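PDB 2Q7B: acetyltransferase, GNAT family from Streptococcus agalactiae 2603V/R, which probably transfers an acetyl group to an amine of its substrate, as members of the GNAT family of N-acetyltransferases generally do. Local coordinates for residues L88-I91 / D92-T95; L38-Y41 / C42-E46. One frame throughout, in Å; residues are numbered along the deposited sequence.

Contact 1: L88-I91 / D92-T95; sequences LLRI and DDKT
Thr95 O takes two backbone N-H groups, from Ile91 at 2.9 Å from its N and, less tightly, from Asp92 at 3.2 Å from its N, and this shared acceptor closes the hairpin turn between the antiparallel strands 81-90 and 95-103 of the GNAT sheet. The turn inside is an Asx turn extended to an Asx motif, a side chain doing the work of a backbone carbonyl. Asp92 OD1 accepts from Lys94 N at 2.9 Å on the anti side of its carboxylate and from Thr95 N at 2.8 Å on the syn side, so that one oxygen pins the two successive amides. With CG between the backbone N and the carbonyl carbon (chi1 57°), the carboxylate is turned back toward the amides of Lys94 and Thr95.

Across the other side of the backbone runs Arg90, extended from CG to NE, with CG 3.5 Å from Asp92 O. One face of its guanidinium rests over Asp92, whose CA is 3.6 Å above the plane and offset toward the rim. Asp93 OD1 meets the guanidinium at its edge instead: NH2 donates to it at 3.0 Å, nearly in the guanidinium plane but from well above the carboxylate plane, the two planes being turned 60° apart. The salt bridge therefore joins Arg90, the last residue of the strand, to Asp93 within the turn, and it may soften the local build-up of negative charge from two consecutive aspartates.

Thr95 OG1 is hydrogen-bonded to Arg133 NE at the start of strand 133-139, and Ile91 packs on Val97 and Tyr166. Between the two segments themselves the apolar touch is slight, Ile91 CB lying 4.1 Å from Thr95 CG2.

Contact 2: L38-Y41 / C42-E46; sequences LINY and CQNIE
Tyr41 lies against the next turn of its own helix, and each part of its side chain meets a different residue. CB sits beside the following peptide merely because of the bonding, and the contacts start at the ring: CD2, along one side, has Cys42 SG at 4.1 Å, a sulfur-aromatic contact made at the ring edge. CD1, on the other side, meets Ile45 CB at 3.8 Å, and CE1 reaches Ile45 CG2. Farther out, CE2 passes 3.9 Å from Glu46 CB, with CZ and OH following along the same methylene. The ring can lean back over this turn because CG is anti to the backbone N (chi1 172°).

All this belongs to the C-terminal end of helix 29-46, where the alpha-helix widens into a pi-type turn at 42-46. Tyr41 O shows the change of pitch: Glu46 N, five residues on, donates at 2.7 Å, while Ile45 N approaches from above the carbonyl plane. Alongside CE2, the Glu46 carboxylate runs on to a salt bridge between OE1 and Arg108.

On another face, Asn44 ND2 gives a nearly straight bond to Asn40 OD1 at 3.0 Å, the amide planes 61° apart; Asn44 OD1 accepts from Ile51 N, and Asn40 packs on Asn40 of the second subunit. Gln43 lies alongside Ile39, its OE1 3.2 Å from Ile39 CG2; OE1 accepts from Gln56 NE2, while Gln43 NE2 is bonded to a citrate, probably from the crystallisation liquor.

Overall arrangement
From the N terminus, the chain passes through strand 20-24 and then helix 29-46, whose last two turns form contact 2. It continues through helix 62-67 and strand 72-78 before strand 81-90 leads into contact 1, which closes the short loop to strand 95-103. The contacts follow in series, neither nesting nor crossing. Their centres are 26 Å apart, on opposite sides of the chain's centre, and their nearest atoms stay about 12 Å from each other. The same two strands join them indirectly: contact 1 turns 81-90 into 95-103, whereas the helix of contact 2 packs on both through Val82, Ser85 and Phe102.

Contact 1: L88-I91 / D92-T95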
loop_
_atom_site.group_PDB
_atom_site.type_symbol
_atom_site.label_atom_id
_atom_site.label_comp_id
_atom_site.label_asym_id
_atom_site.label_seq_id
_atom_site.Cartn_x
_atom_site.Cartn_y
_atom_site.Cartn_z
ATOM N N LEU A 88 0.325 18.660 4.175
ATOM C CA LEU A 88 0.933 19.921 3.816
ATOM C C LEU A 88 2.411 19.655 3.609
ATOM O O LEU A 88 3.066 19.083 4.481
ATOM C CB LEU A 88 0.714 20.987 4.908
ATOM C CG LEU A 88 1.277 22.385 4.636
ATOM C CD1 LEU A 88 0.485 23.453 5.350
ATOM C CD2 LEU A 88 2.775 22.513 4.974
ATOM N N LEU A 89 2.923 20.077 2.446
ATOM C CA LEU A 89 4.342 19.977 2.105
ATOM C C LEU A 89 4.892 21.383 1.994
ATOM O O LEU A 89 4.411 22.167 1.193
ATOM C CB LEU A 89 4.536 19.238 0.761
ATOM C CG LEU A 89 5.975 19.080 0.254
ATOM C CD1 LEU A 89 6.783 18.139 1.157
ATOM C CD2 LEU A 89 6.010 18.559 -1.193
ATOM N N ARG A 90 5.897 21.714 2.801
ATOM C CA ARG A 90 6.528 23.026 2.722
ATOM C C ARG A 90 7.471 23.078 1.513
ATOM O O ARG A 90 8.305 22.189 1.330
ATOM C CB ARG A 90 7.324 23.342 3.998
ATOM C CG ARG A 90 8.157 24.606 3.898
ATOM C CD ARG A 90 8.985 24.869 5.121
ATOM N NE ARG A 90 9.800 26.062 4.904
ATOM C CZ ARG A 90 10.995 26.082 4.308
ATOM N NH1 ARG A 90 11.560 24.983 3.834
ATOM N NH2 ARG A 90 11.622 27.231 4.159
ATOM N N ILE A 91 7.298 24.108 0.686
ATOM C CA ILE A 91 8.187 24.381 -0.448
ATOM C C ILE A 91 9.220 25.404 0.008
ATOM O O ILE A 91 10.417 25.215 -0.191
ATOM C CB ILE A 91 7.412 24.897 -1.684
ATOM C CG1 ILE A 91 6.402 23.842 -2.145
ATOM C CG2 ILE A 91 8.377 25.272 -2.808
ATOM C CD1 ILE A 91 7.006 22.443 -2.360
ATOM N N ASP A 92 8.747 26.474 0.635
ATOM C CA ASP A 92 9.610 27.524 1.186
ATOM C C ASP A 92 8.823 28.256 2.267
ATOM O O ASP A 92 7.709 27.849 2.560
ATOM C CB ASP A 92 10.144 28.442 0.075
ATOM C CG ASP A 92 9.047 29.091 -0.760
ATOM O OD1 ASP A 92 8.060 29.620 -0.211
ATOM O OD2 ASP A 92 9.202 29.106 -1.993
ATOM N N ASP A 93 9.383 29.315 2.866
ATOM C CA ASP A 93 8.694 30.066 3.943
ATOM C C ASP A 93 7.308 30.601 3.575
ATOM O O ASP A 93 6.453 30.784 4.462
ATOM C CB ASP A 93 9.538 31.259 4.402
ATOM C CG ASP A 93 10.779 30.859 5.187
ATOM O OD1 ASP A 93 10.882 29.707 5.658
ATOM O OD2 ASP A 93 11.643 31.740 5.370
ATOM N N LYS A 94 7.103 30.853 2.279
ATOM C CA LYS A 94 5.867 31.419 1.747
ATOM C C LYS A 94 4.898 30.441 1.111
ATOM O O LYS A 94 3.697 30.656 1.170
ATOM C CB LYS A 94 6.218 32.472 0.692
ATOM N N THR A 95 5.407 29.363 0.526
ATOM C CA THR A 95 4.579 28.428 -0.232
ATOM C C THR A 95 4.531 27.004 0.303
ATOM O O THR A 95 5.544 26.438 0.690
ATOM C CB THR A 95 5.089 28.375 -1.691
ATOM O OG1 THR A 95 5.004 29.687 -2.247
ATOM C CG2 THR A 95 4.274 27.414 -2.558
#

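Contact 2: L38-Y41 / C42-E46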
loop_
_atom_site.group_PDB
_atom_site.type_symbol
_atom_site.label_atom_id
_atom_site.label_comp_id
_atom_site.label_asym_id
_atom_site.label_seq_id
_atom_site.Cartn_x
_atom_site.Cartn_y
_atom_site.Cartn_z
ATOM N N LEU A 38 -7.484 3.661 1.367
ATOM C CA LEU A 38 -8.205 4.916 1.077
ATOM C C LEU A 38 -7.683 5.577 -0.182
ATOM O O LEU A 38 -8.446 5.964 -1.061
ATOM C CB LEU A 38 -8.066 5.880 2.266
ATOM C CG LEU A 38 -8.520 7.333 2.063
ATOM C CD1 LEU A 38 -10.018 7.432 1.784
ATOM C CD2 LEU A 38 -8.185 8.115 3.262
ATOM N N ILE A 39 -6.360 5.709 -0.257
ATOM C CA ILE A 39 -5.713 6.336 -1.405
ATOM C C ILE A 39 -5.998 5.550 -2.671
ATOM O O ILE A 39 -6.395 6.130 -3.681
ATOM C CB ILE A 39 -4.186 6.515 -1.185
ATOM C CG1 ILE A 39 -3.917 7.456 0.004
ATOM C CG2 ILE A 39 -3.531 7.023 -2.458
ATOM C CD1 ILE A 39 -2.474 7.515 0.421
ATOM N N ASN A 40 -5.789 4.231 -2.615
ATOM C CA ASN A 40 -6.048 3.365 -3.747
ATOM C C ASN A 40 -7.493 3.454 -4.210
ATOM O O ASN A 40 -7.756 3.486 -5.387
ATOM C CB ASN A 40 -5.742 1.903 -3.398
ATOM C CG ASN A 40 -5.918 0.981 -4.594
ATOM O OD1 ASN A 40 -5.198 1.096 -5.584
ATOM N ND2 ASN A 40 -6.901 0.090 -4.521
ATOM N N TYR A 41 -8.428 3.468 -3.267
ATOM C CA TYR A 41 -9.830 3.564 -3.608
ATOM C C TYR A 41 -10.142 4.870 -4.407
ATOM O O TYR A 41 -10.736 4.857 -5.488
ATOM C CB TYR A 41 -10.720 3.450 -2.340
ATOM C CG TYR A 41 -12.148 3.744 -2.703
ATOM C CD1 TYR A 41 -12.958 2.759 -3.256
ATOM C CD2 TYR A 41 -12.652 5.040 -2.616
ATOM C CE1 TYR A 41 -14.252 3.046 -3.678
ATOM C CE2 TYR A 41 -13.941 5.331 -3.029
ATOM C CZ TYR A 41 -14.724 4.332 -3.561
ATOM O OH TYR A 41 -15.991 4.630 -3.964
ATOM N N CYS A 42 -9.737 5.997 -3.857
ATOM C CA CYS A 42 -10.013 7.283 -4.460
ATOM C C CYS A 42 -9.337 7.457 -5.800
ATOM O O CYS A 42 -9.953 7.927 -6.738
ATOM C CB CYS A 42 -9.573 8.408 -3.529
ATOM S SG CYS A 42 -10.554 8.526 -2.052
ATOM N N GLN A 43 -8.062 7.083 -5.885
ATOM C CA GLN A 43 -7.313 7.242 -7.117
ATOM C C GLN A 43 -7.666 6.242 -8.183
ATOM O O GLN A 43 -7.810 6.602 -9.348
ATOM C CB GLN A 43 -5.812 7.119 -6.859
ATOM C CG GLN A 43 -5.232 8.248 -6.020
ATOM C CD GLN A 43 -3.738 8.116 -5.768
ATOM O OE1 GLN A 43 -3.190 7.002 -5.680
ATOM N NE2 GLN A 43 -3.071 9.263 -5.615
ATOM N N ASN A 44 -7.814 4.986 -7.775
ATOM C CA ASN A 44 -7.868 3.898 -8.736
ATOM C C ASN A 44 -9.156 3.135 -8.910
ATOM O O ASN A 44 -9.362 2.548 -9.968
ATOM C CB ASN A 44 -6.753 2.917 -8.419
ATOM C CG ASN A 44 -5.379 3.554 -8.509
ATOM O OD1 ASN A 44 -5.115 4.310 -9.425
ATOM N ND2 ASN A 44 -4.493 3.241 -7.554
ATOM N N ILE A 45 -9.991 3.099 -7.881
ATOM C CA ILE A 45 -11.277 2.416 -7.980
ATOM C C ILE A 45 -12.331 3.440 -8.374
ATOM O O ILE A 45 -13.070 3.244 -9.330
ATOM C CB ILE A 45 -11.643 1.687 -6.666
ATOM C CG1 ILE A 45 -10.594 0.587 -6.409
ATOM C CG2 ILE A 45 -13.066 1.080 -6.785
ATOM C CD1 ILE A 45 -10.745 -0.115 -5.111
ATOM N N GLU A 46 -12.351 4.559 -7.662
ATOM C CA GLU A 46 -13.315 5.615 -7.921
ATOM C C GLU A 46 -12.941 6.480 -9.119
ATOM O O GLU A 46 -13.744 6.620 -10.025
ATOM C CB GLU A 46 -13.482 6.487 -6.679
ATOM C CG GLU A 46 -14.604 7.488 -6.809
ATOM C CD GLU A 46 -14.715 8.414 -5.632
ATOM O OE1 GLU A 46 -13.705 8.727 -4.974
ATOM O OE2 GLU A 46 -15.837 8.862 -5.403
#